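Manganese-binding protein (Chlamydia trachomatis, PDB 6NSI) binds ferrous iron, manganese and nickel ions, preferring iron, and delivers them to the permease of an ABC transporter for import into the cytoplasm. Local coordinates at residues D13-I18 against A119-Q124; Q82-K87 against V114-A119; R162-G167 against R177-D182; S172-R177 against H272-I277. All blocks are in the same frame, centred on the assembly; numbering follows the deposited sequence.

Contact 1 of 4, residues D13-I18 against A119-Q124; sequences DCVSRI and AALIQQ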
loop_
_atom_site.group_PDB
_atom_site.type_symbol
_atom_site.label_atom_id
_atom_site.label_comp_id
_atom_site.label_asym_id
_atom_site.label_seq_id
_atom_site.Cartn_x
_atom_site.Cartn_y
_atom_site.Cartn_z
ATOM N N ASP A 13 11.875 3.914 1.100
ATOM C CA ASP A 13 12.030 5.239 0.509
ATOM C C ASP A 13 11.691 6.348 1.484
ATOM O O ASP A 13 12.165 7.477 1.311
ATOM C CB ASP A 13 11.174 5.357 -0.742
ATOM C CG ASP A 13 11.638 4.420 -1.844
ATOM O OD1 ASP A 13 12.694 3.765 -1.675
ATOM O OD2 ASP A 13 10.950 4.331 -2.875
ATOM N N CYS A 14 10.889 6.053 2.505
ATOM C CA CYS A 14 10.619 7.045 3.539
ATOM C C CYS A 14 11.743 7.080 4.571
ATOM O O CYS A 14 12.172 8.166 4.979
ATOM C CB CYS A 14 9.276 6.756 4.209
ATOM S SG CYS A 14 7.827 6.715 3.044
ATOM N N VAL A 15 12.239 5.907 4.992
ATOM C CA VAL A 15 13.375 5.865 5.920
ATOM C C VAL A 15 14.560 6.623 5.336
ATOM O O VAL A 15 15.193 7.441 6.013
ATOM C CB VAL A 15 13.752 4.407 6.253
ATOM C CG1 VAL A 15 15.023 4.373 7.096
ATOM C CG2 VAL A 15 12.632 3.710 7.006
ATOM N N SER A 16 14.869 6.368 4.058
ATOM C CA SER A 16 16.037 6.979 3.432
ATOM C C SER A 16 15.920 8.495 3.373
ATOM O O SER A 16 16.941 9.196 3.401
ATOM C CB SER A 16 16.237 6.411 2.025
ATOM O OG SER A 16 16.387 5.000 2.075
ATOM N N ARG A 17 14.689 9.016 3.287
ATOM C CA ARG A 17 14.487 10.461 3.273
ATOM C C ARG A 17 14.738 11.070 4.646
ATOM O O ARG A 17 15.235 12.196 4.740
ATOM C CB ARG A 17 13.067 10.803 2.794
ATOM C CG ARG A 17 12.894 10.917 1.270
ATOM C CD ARG A 17 13.385 12.270 0.743
ATOM N NE ARG A 17 12.330 13.281 0.598
ATOM C CZ ARG A 17 12.205 14.365 1.367
ATOM N NH1 ARG A 17 13.058 14.586 2.365
ATOM N NH2 ARG A 17 11.219 15.231 1.148
ATOM N N ILE A 18 14.397 10.351 5.715
ATOM C CA ILE A 18 14.683 10.854 7.055
ATOM C C ILE A 18 16.181 10.854 7.321
ATOM O O ILE A 18 16.715 11.807 7.892
ATOM C CB ILE A 18 13.936 10.032 8.117
ATOM C CG1 ILE A 18 12.430 10.227 7.983
ATOM C CG2 ILE A 18 14.413 10.417 9.522
ATOM C CD1 ILE A 18 11.636 9.213 8.772
ATOM N N ALA A 119 10.681 8.764 14.637
ATOM C CA ALA A 119 10.867 8.608 16.075
ATOM C C ALA A 119 11.780 7.428 16.366
ATOM O O ALA A 119 12.774 7.558 17.091
ATOM C CB ALA A 119 9.514 8.435 16.766
ATOM N N ALA A 120 11.465 6.270 15.778
ATOM C CA ALA A 120 12.285 5.079 15.959
ATOM C C ALA A 120 13.735 5.336 15.568
ATOM O O ALA A 120 14.659 4.902 16.268
ATOM C CB ALA A 120 11.707 3.926 15.134
ATOM N N LEU A 121 13.955 6.018 14.439
ATOM C CA LEU A 121 15.321 6.281 14.000
ATOM C C LEU A 121 16.035 7.188 14.987
ATOM O O LEU A 121 17.194 6.945 15.349
ATOM C CB LEU A 121 15.311 6.922 12.615
ATOM C CG LEU A 121 15.194 5.963 11.439
ATOM C CD1 LEU A 121 14.874 6.761 10.185
ATOM C CD2 LEU A 121 16.456 5.137 11.265
ATOM N N ILE A 122 15.344 8.235 15.437
ATOM C CA ILE A 122 15.929 9.185 16.371
ATOM C C ILE A 122 16.247 8.503 17.696
ATOM O O ILE A 122 17.260 8.803 18.339
ATOM C CB ILE A 122 14.978 10.383 16.551
ATOM C CG1 ILE A 122 15.017 11.273 15.301
ATOM C CG2 ILE A 122 15.321 11.151 17.822
ATOM C CD1 ILE A 122 13.991 12.384 15.290
ATOM N N GLN A 123 15.395 7.564 18.115
ATOM C CA GLN A 123 15.648 6.837 19.356
ATOM C C GLN A 123 16.890 5.950 19.248
ATOM O O GLN A 123 17.591 5.744 20.247
ATOM C CB GLN A 123 14.407 6.022 19.734
ATOM C CG GLN A 123 14.589 5.040 20.896
ATOM C CD GLN A 123 14.228 5.644 22.252
ATOM O OE1 GLN A 123 13.455 6.605 22.336
ATOM N NE2 GLN A 123 14.796 5.084 23.321
ATOM N N GLN A 124 17.189 5.434 18.053
ATOM C CA GLN A 124 18.378 4.603 17.882
ATOM C C GLN A 124 19.639 5.438 17.695
ATOM O O GLN A 124 20.729 5.005 18.090
ATOM C CB GLN A 124 18.197 3.665 16.690
ATOM C CG GLN A 124 19.424 2.810 16.362
ATOM C CD GLN A 124 19.584 1.633 17.304
ATOM O OE1 GLN A 124 18.630 1.220 17.968
ATOM N NE2 GLN A 124 20.801 1.092 17.381
#
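Leu-121 reaches across from the helix 107-124 and sets one methyl, CD1, against two residues a helical turn apart on the helix 9-19, Val-15 and Ile-18. All the contact between the segments is apolar. CD1 of Leu-121 lies 3.7 Å from CG2 of Ile-18 and 3.9 Å from CG1 of Val-15, so a single branch tip meets one methyl from each of two beta-branched neighbours. The side chains approach aslant rather than end on. In Ile-18 the short branch does the touching: with CG1 beside the backbone N (chi1 -66°), CG2 falls anti to N and faces Leu-121, while the longer arm runs off toward Ala-118. Val-15 likewise offers the methyl that is anti to its backbone N, at a chi1 of 174°.

The helix 9-19 follows the first strand of the four-stranded parallel sheet, and here it packs on the helix 107-124 beside that sheet. Phe-55 of the strand 54-56 touches both Val-15 and Leu-121, which brings helix, helix and sheet together in one buried layer. Branched aliphatic residues suit such a place because they are compact and have no polar side-chain atoms to satisfy.

Polar bonding runs along the helix or out to other elements. Within the segment 13-18, the amide N of Ile-18 bonds to O of Cys-14. Asp-13 pairs with Arg-9, and Arg-17 with Glu-142 of the helix 129-154, both as salt bridges.

Contact 2 of 4, residues Q82-K87 against V114-A119; sequences QRLLNK and VKEMAA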
loop_
_atom_site.group_PDB
_atom_site.type_symbol
_atom_site.label_atom_id
_atom_site.label_comp_id
_atom_site.label_asym_id
_atom_site.label_seq_id
_atom_site.Cartn_x
_atom_site.Cartn_y
_atom_site.Cartn_z
ATOM N N GLN A 82 1.862 -2.052 14.050
ATOM C CA GLN A 82 1.509 -2.254 15.449
ATOM C C GLN A 82 1.672 -0.966 16.245
ATOM O O GLN A 82 0.825 -0.638 17.086
ATOM C CB GLN A 82 2.362 -3.365 16.055
ATOM C CG GLN A 82 1.917 -3.759 17.451
ATOM C CD GLN A 82 0.468 -4.211 17.483
ATOM O OE1 GLN A 82 0.044 -5.028 16.660
ATOM N NE2 GLN A 82 -0.304 -3.671 18.429
ATOM N N ARG A 83 2.746 -0.219 15.990
ATOM C CA ARG A 83 2.929 1.060 16.668
ATOM C C ARG A 83 1.809 2.033 16.316
ATOM O O ARG A 83 1.303 2.752 17.186
ATOM C CB ARG A 83 4.295 1.642 16.317
ATOM C CG ARG A 83 5.449 0.759 16.771
ATOM C CD ARG A 83 6.762 1.512 16.790
ATOM N NE ARG A 83 7.868 0.647 17.217
ATOM C CZ ARG A 83 9.041 1.091 17.675
ATOM N NH1 ARG A 83 9.277 2.392 17.771
ATOM N NH2 ARG A 83 9.984 0.230 18.038
ATOM N N LEU A 84 1.386 2.051 15.049
ATOM C CA LEU A 84 0.255 2.886 14.666
ATOM C C LEU A 84 -1.030 2.413 15.339
ATOM O O LEU A 84 -1.859 3.229 15.761
ATOM C CB LEU A 84 0.111 2.888 13.146
ATOM C CG LEU A 84 1.166 3.697 12.405
ATOM C CD1 LEU A 84 0.914 3.608 10.909
ATOM C CD2 LEU A 84 1.132 5.138 12.881
ATOM N N LEU A 85 -1.205 1.096 15.464
ATOM C CA LEU A 85 -2.380 0.578 16.153
ATOM C C LEU A 85 -2.326 0.882 17.646
ATOM O O LEU A 85 -3.373 1.102 18.268
ATOM C CB LEU A 85 -2.519 -0.928 15.911
ATOM C CG LEU A 85 -3.263 -1.352 14.636
ATOM C CD1 LEU A 85 -3.500 -2.859 14.615
ATOM C CD2 LEU A 85 -4.584 -0.595 14.477
ATOM N N ASN A 86 -1.121 0.928 18.225
ATOM C CA ASN A 86 -0.943 1.232 19.642
ATOM C C ASN A 86 -1.456 2.624 20.009
ATOM O O ASN A 86 -1.537 2.948 21.201
ATOM C CB ASN A 86 0.545 1.115 20.025
ATOM C CG ASN A 86 1.010 -0.336 20.234
ATOM O OD1 ASN A 86 0.279 -1.295 19.962
ATOM N ND2 ASN A 86 2.243 -0.491 20.721
ATOM N N LYS A 87 -1.801 3.452 19.021
ATOM C CA LYS A 87 -2.241 4.818 19.265
ATOM C C LYS A 87 -3.569 5.135 18.585
ATOM O O LYS A 87 -3.930 6.315 18.488
ATOM C CB LYS A 87 -1.169 5.815 18.802
ATOM C CG LYS A 87 0.216 5.559 19.388
ATOM C CD LYS A 87 1.318 6.085 18.483
ATOM C CE LYS A 87 1.969 7.332 19.065
ATOM N NZ LYS A 87 3.442 7.333 18.847
ATOM N N VAL A 114 5.341 7.184 8.778
ATOM C CA VAL A 114 6.628 7.857 8.672
ATOM C C VAL A 114 6.980 8.565 9.977
ATOM O O VAL A 114 8.157 8.615 10.365
ATOM C CB VAL A 114 6.613 8.810 7.465
ATOM C CG1 VAL A 114 7.822 9.716 7.477
ATOM C CG2 VAL A 114 6.566 7.991 6.171
ATOM N N LYS A 115 5.967 9.036 10.700
ATOM C CA LYS A 115 6.215 9.683 12.010
ATOM C C LYS A 115 6.863 8.660 12.936
ATOM O O LYS A 115 7.768 9.031 13.649
ATOM C CB LYS A 115 4.930 10.241 12.619
ATOM C CG LYS A 115 5.105 11.576 13.325
ATOM C CD LYS A 115 3.817 12.185 13.794
ATOM C CE LYS A 115 2.780 12.224 12.697
ATOM N NZ LYS A 115 3.127 13.199 11.641
ATOM N N GLU A 116 6.394 7.417 12.903
ATOM C CA GLU A 116 6.978 6.372 13.737
ATOM C C GLU A 116 8.380 6.008 13.264
ATOM O O GLU A 116 9.266 5.751 14.085
ATOM C CB GLU A 116 6.082 5.136 13.740
ATOM C CG GLU A 116 4.680 5.399 14.249
ATOM C CD GLU A 116 4.671 5.870 15.685
ATOM O OE1 GLU A 116 5.424 5.308 16.510
ATOM O OE2 GLU A 116 3.912 6.813 15.986
ATOM N N MET A 117 8.597 5.964 11.946
ATOM C CA MET A 117 9.942 5.755 11.418
ATOM C C MET A 117 10.919 6.780 11.984
ATOM O O MET A 117 11.967 6.419 12.527
ATOM C CB MET A 117 9.938 5.836 9.896
ATOM C CG MET A 117 9.035 4.825 9.174
ATOM S SD MET A 117 9.231 5.076 7.399
ATOM C CE MET A 117 7.641 4.506 6.762
ATOM N N ALA A 118 10.596 8.068 11.844
ATOM C CA ALA A 118 11.467 9.125 12.357
ATOM C C ALA A 118 11.738 8.949 13.844
ATOM O O ALA A 118 12.895 8.994 14.288
ATOM C CB ALA A 118 10.838 10.491 12.096
ATOM N N ALA A 119 10.681 8.764 14.637
ATOM C CA ALA A 119 10.867 8.608 16.075
ATOM C C ALA A 119 11.780 7.428 16.366
ATOM O O ALA A 119 12.774 7.558 17.091
ATOM C CB ALA A 119 9.514 8.435 16.766
HETATM O O HOH W 1 8.029 4.460 16.852
#
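A short helix that follows the strand 77-79 of the four-stranded parallel sheet packs here on the long helix 107-124, and Glu-116 receives Arg-83 and Leu-84 from it and Lys-87 from the loop that follows. The carboxylate is the polar centre. Lys-87 and Glu-116 approach from opposite directions, NZ of Lys-87 lying 2.9 Å from OE2 of Glu-116 in a hydrogen-bonded salt bridge made on the syn lone pair, the side facing the other carboxylate oxygen. The lysine chain bends at its two outer torsions, and its CD and CE also lie beside OE2.

The other oxygen is served differently. A water donates to OE1 of Glu-116 at 2.8 Å. The same water accepts from NH1 of Arg-83 at 2.6 Å, in the guanidinium plane at its edge, and makes a longer bond to the backbone O of Glu-116. Arginine and carboxylate thus pair through water, NH1 of Arg-83 being 5.0 Å from OE1 of Glu-116. The guanidinium and carboxylate planes are 62° apart. Opposite charge should still draw the groups together.

In this solute-binding fold the contact fastens the helix 80-85 to the helix 107-124 by charged groups over an apolar base. The base is Leu-84, which also rests on Ala-112 and Ala-113. The glutamate's chi1 (-59°) sets its CG 3.8 Å from CD2 of Leu-84; the bend at chi2 (-62°) then turns the carboxylate aside, OE2 to the lysine and OE1 to the bridging water. Long, flexible lysine and arginine chains suit the more exposed border; leucine suits the buried side.

Contact 3 of 4, residues R162-G167 against R177-D182; sequences RYLVTG and RYLSSD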
loop_
_atom_site.group_PDB
_atom_site.type_symbol
_atom_site.label_atom_id
_atom_site.label_comp_id
_atom_site.label_asym_id
_atom_site.label_seq_id
_atom_site.Cartn_x
_atom_site.Cartn_y
_atom_site.Cartn_z
ATOM N N ARG A 162 -17.377 6.045 -8.859
ATOM C CA ARG A 162 -16.467 5.800 -7.730
ATOM C C ARG A 162 -16.584 4.345 -7.279
ATOM O O ARG A 162 -17.083 4.019 -6.199
ATOM C CB ARG A 162 -16.763 6.766 -6.593
ATOM C CG ARG A 162 -16.222 8.168 -6.856
ATOM C CD ARG A 162 -16.767 9.186 -5.823
ATOM N NE ARG A 162 -16.643 10.558 -6.337
ATOM C CZ ARG A 162 -16.950 11.654 -5.645
ATOM N NH1 ARG A 162 -17.416 11.549 -4.405
ATOM N NH2 ARG A 162 -16.795 12.858 -6.192
ATOM N N TYR A 163 -16.116 3.457 -8.149
ATOM C CA TYR A 163 -16.210 2.013 -7.943
ATOM C C TYR A 163 -14.927 1.455 -8.529
ATOM O O TYR A 163 -14.712 1.557 -9.748
ATOM C CB TYR A 163 -17.456 1.423 -8.625
ATOM C CG TYR A 163 -18.739 1.923 -7.997
ATOM C CD1 TYR A 163 -19.250 1.320 -6.857
ATOM C CD2 TYR A 163 -19.409 3.029 -8.518
ATOM C CE1 TYR A 163 -20.412 1.788 -6.248
ATOM C CE2 TYR A 163 -20.574 3.513 -7.925
ATOM C CZ TYR A 163 -21.066 2.885 -6.794
ATOM O OH TYR A 163 -22.208 3.349 -6.202
ATOM N N LEU A 164 -14.060 0.934 -7.658
ATOM C CA LEU A 164 -12.674 0.616 -7.988
ATOM C C LEU A 164 -12.488 -0.899 -8.068
ATOM O O LEU A 164 -12.459 -1.588 -7.038
ATOM C CB LEU A 164 -11.725 1.231 -6.956
ATOM C CG LEU A 164 -10.234 0.932 -7.156
ATOM C CD1 LEU A 164 -9.746 1.420 -8.527
ATOM C CD2 LEU A 164 -9.456 1.564 -6.018
ATOM N N VAL A 165 -12.334 -1.411 -9.287
ATOM C CA VAL A 165 -12.168 -2.844 -9.520
ATOM C C VAL A 165 -10.691 -3.103 -9.802
ATOM O O VAL A 165 -10.152 -2.624 -10.804
ATOM C CB VAL A 165 -13.048 -3.337 -10.684
ATOM C CG1 VAL A 165 -12.849 -4.849 -10.897
ATOM C CG2 VAL A 165 -14.532 -3.016 -10.429
ATOM N N THR A 166 -10.031 -3.860 -8.931
ATOM C CA THR A 166 -8.604 -4.122 -9.068
ATOM C C THR A 166 -8.316 -5.620 -9.036
ATOM O O THR A 166 -9.215 -6.448 -8.883
ATOM C CB THR A 166 -7.801 -3.441 -7.959
ATOM O OG1 THR A 166 -8.127 -4.069 -6.706
ATOM C CG2 THR A 166 -8.128 -1.944 -7.914
ATOM N N GLY A 167 -7.023 -5.946 -9.189
ATOM C CA GLY A 167 -6.609 -7.338 -9.249
ATOM C C GLY A 167 -6.782 -8.064 -7.926
ATOM O O GLY A 167 -7.371 -9.153 -7.881
ATOM N N ARG A 177 -10.674 6.199 2.286
ATOM C CA ARG A 177 -10.270 7.590 2.465
ATOM C C ARG A 177 -10.723 8.478 1.310
ATOM O O ARG A 177 -11.334 9.526 1.535
ATOM C CB ARG A 177 -8.750 7.711 2.628
ATOM C CG ARG A 177 -8.327 9.209 2.730
ATOM C CD ARG A 177 -7.016 9.414 3.450
ATOM N NE ARG A 177 -6.706 10.819 3.741
ATOM C CZ ARG A 177 -7.054 11.451 4.869
ATOM N NH1 ARG A 177 -7.750 10.818 5.812
ATOM N NH2 ARG A 177 -6.705 12.723 5.070
ATOM N N TYR A 178 -10.409 8.091 0.068
ATOM C CA TYR A 178 -10.456 9.018 -1.061
ATOM C C TYR A 178 -11.679 8.874 -1.944
ATOM O O TYR A 178 -11.968 9.791 -2.719
ATOM C CB TYR A 178 -9.236 8.837 -1.973
ATOM C CG TYR A 178 -7.924 9.114 -1.295
ATOM C CD1 TYR A 178 -7.632 10.380 -0.789
ATOM C CD2 TYR A 178 -6.980 8.102 -1.150
ATOM C CE1 TYR A 178 -6.425 10.632 -0.157
ATOM C CE2 TYR A 178 -5.776 8.336 -0.532
ATOM C CZ TYR A 178 -5.493 9.605 -0.040
ATOM O OH TYR A 178 -4.278 9.821 0.587
ATOM N N LEU A 179 -12.351 7.732 -1.911
ATOM C CA LEU A 179 -13.446 7.465 -2.829
ATOM C C LEU A 179 -14.799 7.489 -2.140
ATOM O O LEU A 179 -15.832 7.358 -2.816
ATOM C CB LEU A 179 -13.231 6.107 -3.528
ATOM C CG LEU A 179 -12.042 6.025 -4.499
ATOM C CD1 LEU A 179 -11.983 4.659 -5.194
ATOM C CD2 LEU A 179 -12.057 7.148 -5.525
ATOM N N SER A 180 -14.824 7.661 -0.821
ATOM C CA SER A 180 -16.028 7.475 -0.032
ATOM C C SER A 180 -16.339 8.723 0.773
ATOM O O SER A 180 -15.444 9.491 1.129
ATOM C CB SER A 180 -15.880 6.288 0.910
ATOM O OG SER A 180 -15.294 5.190 0.203
ATOM N N SER A 181 -17.617 8.883 1.087
ATOM C CA SER A 181 -18.125 9.995 1.875
ATOM C C SER A 181 -18.002 9.706 3.367
ATOM O O SER A 181 -17.845 8.556 3.795
ATOM C CB SER A 181 -19.587 10.255 1.542
ATOM O OG SER A 181 -20.390 9.239 2.131
ATOM N N ASP A 182 -18.096 10.779 4.160
ATOM C CA ASP A 182 -18.147 10.633 5.610
ATOM C C ASP A 182 -19.258 9.676 6.024
ATOM O O ASP A 182 -19.068 8.843 6.919
ATOM C CB ASP A 182 -18.341 12.004 6.271
ATOM C CG ASP A 182 -17.051 12.811 6.332
ATOM O OD1 ASP A 182 -16.067 12.391 5.690
ATOM O OD2 ASP A 182 -17.010 13.857 7.018
HETATM O O HOH W 2 -17.864 9.206 -2.610
#
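Leu-164 and Leu-179 meet with their side chains at about a right angle. The touching branch of Leu-179 is CD1, which lies 3.9 Å from CB of Leu-164 and 4.1 Å from CD2 of Leu-164, so one methyl rests against both the root and a tip of the other leucine.

This is the start of a beta-alpha unit: the strand 164-165, which pairs in parallel with 194-195, leads through a loop containing the iron ligand His-168 into the helix 172-178. The leucine pair joins the C-terminal part of this unit back to its own strand, and Phe-174 and Thr-175 of the helix touch Leu-164 as well. Leucine fits the buried strand position, having bulk to fill the angle between strand and helix and no polar group to satisfy.

Arg-162 is oriented quite differently. Extended from CG to NE, its chain runs alongside the carbonyl of Leu-179, and CD of Arg-162 is 3.6 Å from O of Leu-179. Beyond it, a water in the plane of the guanidinium accepts from NH1 of Arg-162 at 3.0 Å and donates to O of Leu-179 at 2.8 Å, bridging the arginine to the backbone. NE is held by the carbonyl of Ile-157, which steadies the head group. Arginine fits this partly exposed edge, where its aliphatic stem can lie over the backbone. Farther on, Ser-181 N-caps the next helix through the amide of Glu-184.

Contact 4 of 4, residues S172-R177 against H272-I277; sequences SYFTRR and HNVRTI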
loop_
_atom_site.group_PDB
_atom_site.type_symbol
_atom_site.label_atom_id
_atom_site.label_comp_id
_atom_site.label_asym_id
_atom_site.label_seq_id
_atom_site.Cartn_x
_atom_site.Cartn_y
_atom_site.Cartn_z
ATOM N N SER A 172 -8.287 -1.063 -0.239
ATOM C CA SER A 172 -9.403 -0.791 0.666
ATOM C C SER A 172 -9.189 0.498 1.462
ATOM O O SER A 172 -10.129 1.287 1.636
ATOM C CB SER A 172 -9.636 -1.978 1.605
ATOM O OG SER A 172 -10.323 -3.017 0.926
ATOM N N TYR A 173 -7.975 0.728 1.978
ATOM C CA TYR A 173 -7.726 1.975 2.709
ATOM C C TYR A 173 -7.855 3.187 1.793
ATOM O O TYR A 173 -8.463 4.201 2.161
ATOM C CB TYR A 173 -6.343 1.944 3.358
ATOM C CG TYR A 173 -6.240 0.915 4.455
ATOM C CD1 TYR A 173 -5.698 -0.343 4.202
ATOM C CD2 TYR A 173 -6.686 1.196 5.736
ATOM C CE1 TYR A 173 -5.596 -1.291 5.202
ATOM C CE2 TYR A 173 -6.603 0.257 6.740
ATOM C CZ TYR A 173 -6.053 -0.983 6.477
ATOM O OH TYR A 173 -5.963 -1.923 7.482
ATOM N N PHE A 174 -7.239 3.105 0.612
ATOM C CA PHE A 174 -7.369 4.118 -0.425
ATOM C C PHE A 174 -8.834 4.454 -0.687
ATOM O O PHE A 174 -9.228 5.628 -0.741
ATOM C CB PHE A 174 -6.679 3.569 -1.692
ATOM C CG PHE A 174 -6.678 4.498 -2.872
ATOM C CD1 PHE A 174 -7.763 4.535 -3.758
ATOM C CD2 PHE A 174 -5.570 5.290 -3.132
ATOM C CE1 PHE A 174 -7.750 5.374 -4.846
ATOM C CE2 PHE A 174 -5.544 6.138 -4.221
ATOM C CZ PHE A 174 -6.633 6.173 -5.091
ATOM N N THR A 175 -9.651 3.416 -0.875
ATOM C CA THR A 175 -11.051 3.596 -1.239
ATOM C C THR A 175 -11.838 4.251 -0.108
ATOM O O THR A 175 -12.673 5.132 -0.345
ATOM C CB THR A 175 -11.658 2.232 -1.572
ATOM O OG1 THR A 175 -11.001 1.667 -2.731
ATOM C CG2 THR A 175 -13.167 2.358 -1.794
ATOM N N ARG A 176 -11.608 3.792 1.121
ATOM C CA ARG A 176 -12.292 4.349 2.286
ATOM C C ARG A 176 -11.947 5.829 2.480
ATOM O O ARG A 176 -12.825 6.645 2.790
ATOM C CB ARG A 176 -11.920 3.523 3.528
ATOM C CG ARG A 176 -12.790 3.783 4.781
ATOM C CD ARG A 176 -12.262 3.018 6.021
ATOM N NE ARG A 176 -10.890 3.403 6.369
ATOM C CZ ARG A 176 -10.208 2.960 7.437
ATOM N NH1 ARG A 176 -10.764 2.089 8.284
ATOM N NH2 ARG A 176 -8.961 3.391 7.667
ATOM N N ARG A 177 -10.674 6.199 2.286
ATOM C CA ARG A 177 -10.270 7.590 2.465
ATOM C C ARG A 177 -10.723 8.478 1.310
ATOM O O ARG A 177 -11.334 9.526 1.535
ATOM C CB ARG A 177 -8.750 7.711 2.628
ATOM C CG ARG A 177 -8.327 9.209 2.730
ATOM C CD ARG A 177 -7.016 9.414 3.450
ATOM N NE ARG A 177 -6.706 10.819 3.741
ATOM C CZ ARG A 177 -7.054 11.451 4.869
ATOM N NH1 ARG A 177 -7.750 10.818 5.812
ATOM N NH2 ARG A 177 -6.705 12.723 5.070
ATOM N N HIS A 272 1.368 8.278 -9.476
ATOM C CA HIS A 272 0.925 7.560 -10.669
ATOM C C HIS A 272 -0.406 6.850 -10.431
ATOM O O HIS A 272 -1.293 6.866 -11.299
ATOM C CB HIS A 272 1.982 6.545 -11.116
ATOM C CG HIS A 272 1.466 5.554 -12.118
ATOM N ND1 HIS A 272 1.662 5.697 -13.478
ATOM C CD2 HIS A 272 0.735 4.422 -11.959
ATOM C CE1 HIS A 272 1.086 4.688 -14.109
ATOM N NE2 HIS A 272 0.509 3.905 -13.211
ATOM N N ASN A 273 -0.549 6.194 -9.271
ATOM C CA ASN A 273 -1.795 5.499 -8.962
ATOM C C ASN A 273 -2.965 6.472 -8.935
ATOM O O ASN A 273 -4.041 6.177 -9.463
ATOM C CB ASN A 273 -1.680 4.780 -7.619
ATOM C CG ASN A 273 -0.943 3.447 -7.722
ATOM O OD1 ASN A 273 -0.736 2.905 -8.814
ATOM N ND2 ASN A 273 -0.562 2.908 -6.579
ATOM N N VAL A 274 -2.769 7.640 -8.312
ATOM C CA VAL A 274 -3.856 8.609 -8.213
ATOM C C VAL A 274 -4.204 9.163 -9.589
ATOM O O VAL A 274 -5.382 9.295 -9.935
ATOM C CB VAL A 274 -3.483 9.726 -7.215
ATOM C CG1 VAL A 274 -4.476 10.892 -7.313
ATOM C CG2 VAL A 274 -3.451 9.162 -5.791
ATOM N N ARG A 275 -3.187 9.497 -10.391
ATOM C CA ARG A 275 -3.427 9.977 -11.751
ATOM C C ARG A 275 -4.189 8.940 -12.567
ATOM O O ARG A 275 -5.189 9.259 -13.215
ATOM C CB ARG A 275 -2.097 10.305 -12.435
ATOM C CG ARG A 275 -1.481 11.629 -12.012
ATOM C CD ARG A 275 -0.105 11.879 -12.673
ATOM N NE ARG A 275 0.819 12.513 -11.732
ATOM C CZ ARG A 275 0.934 13.831 -11.573
ATOM N NH1 ARG A 275 0.190 14.657 -12.311
ATOM N NH2 ARG A 275 1.793 14.332 -10.681
ATOM N N THR A 276 -3.712 7.691 -12.545
ATOM C CA THR A 276 -4.356 6.611 -13.282
ATOM C C THR A 276 -5.815 6.434 -12.857
ATOM O O THR A 276 -6.721 6.425 -13.697
ATOM C CB THR A 276 -3.552 5.322 -13.089
ATOM O OG1 THR A 276 -2.219 5.546 -13.574
ATOM C CG2 THR A 276 -4.184 4.125 -13.866
ATOM N N ILE A 277 -6.069 6.330 -11.554
ATOM C CA ILE A 277 -7.443 6.099 -11.111
ATOM C C ILE A 277 -8.325 7.305 -11.434
ATOM O O ILE A 277 -9.451 7.151 -11.925
ATOM C CB ILE A 277 -7.446 5.743 -9.613
ATOM C CG1 ILE A 277 -6.776 4.370 -9.434
ATOM C CG2 ILE A 277 -8.889 5.787 -9.007
ATOM C CD1 ILE A 277 -6.687 3.920 -8.016
#
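Phe-174 projects from the helix 172-178 toward the helix 266-280 and meets Ile-277 and Val-274 there. The tighter part is with Ile-277: its CD1 comes to 3.6 Å from CE1 of Phe-174 and 3.7 Å from CZ of Phe-174, so the end of the isoleucine and the outer end of the ring approach from opposite directions. The looser touch is at the ring edge, where CG2 of Val-274 lies near the ring plane, 4.0 Å from CE2 of Phe-174. With CG anti to the backbone N (chi1 -178°), the phenyl ring extends out from its helix and bridges backbones that stay well apart; the nearest CA atoms, those of Phe-174 and Val-274, are 9.7 Å distant. A flat, apolar phenyl suits that span, a compact valine its edge, and isoleucine's longer arm its outer end.

Leu-154 of the helix 129-154 touches both Phe-174 and Val-274, and Leu-164 also touches Ile-277. On the outer side, Arg-275 is exposed and His-272 partly so; NE2 of His-272 bonds to the carbonyl of Pro-256. Within that helix, OG1 of Thr-276 donates to O of His-272 at 2.8 Å, approaching from the face opposite the amide N of Thr-276, so one carbonyl takes two donors.

Since only ring carbons and methyls meet between the two segments, their attachment is purely apolar and rests on shape fit and exclusion of water.

How the contacts relate
Contacts 1 and 2 share the helix 107-124 and Ala-119, and touch where Cys-14 and Val-15 pack on Met-117; contact 2 is nested in the loop that contact 1 closes. Contacts 3 and 4 share the helix 172-178 and Arg-177, their segments alternate along the chain, and Ser-180 probably hydrogen-bonds to the carbonyl of Thr-175 between them. The two pairs stay separate, with contacts 1 and 3 on opposite sides of the chain's centre, about 31 Å apart by their centres. Chemistry follows burial: contacts 1, 3 and 4 are buried, 1 and 4 wholly apolar, 3 with a water bridge at its partly exposed arginine, whereas contact 2 is partly exposed and relies on charge.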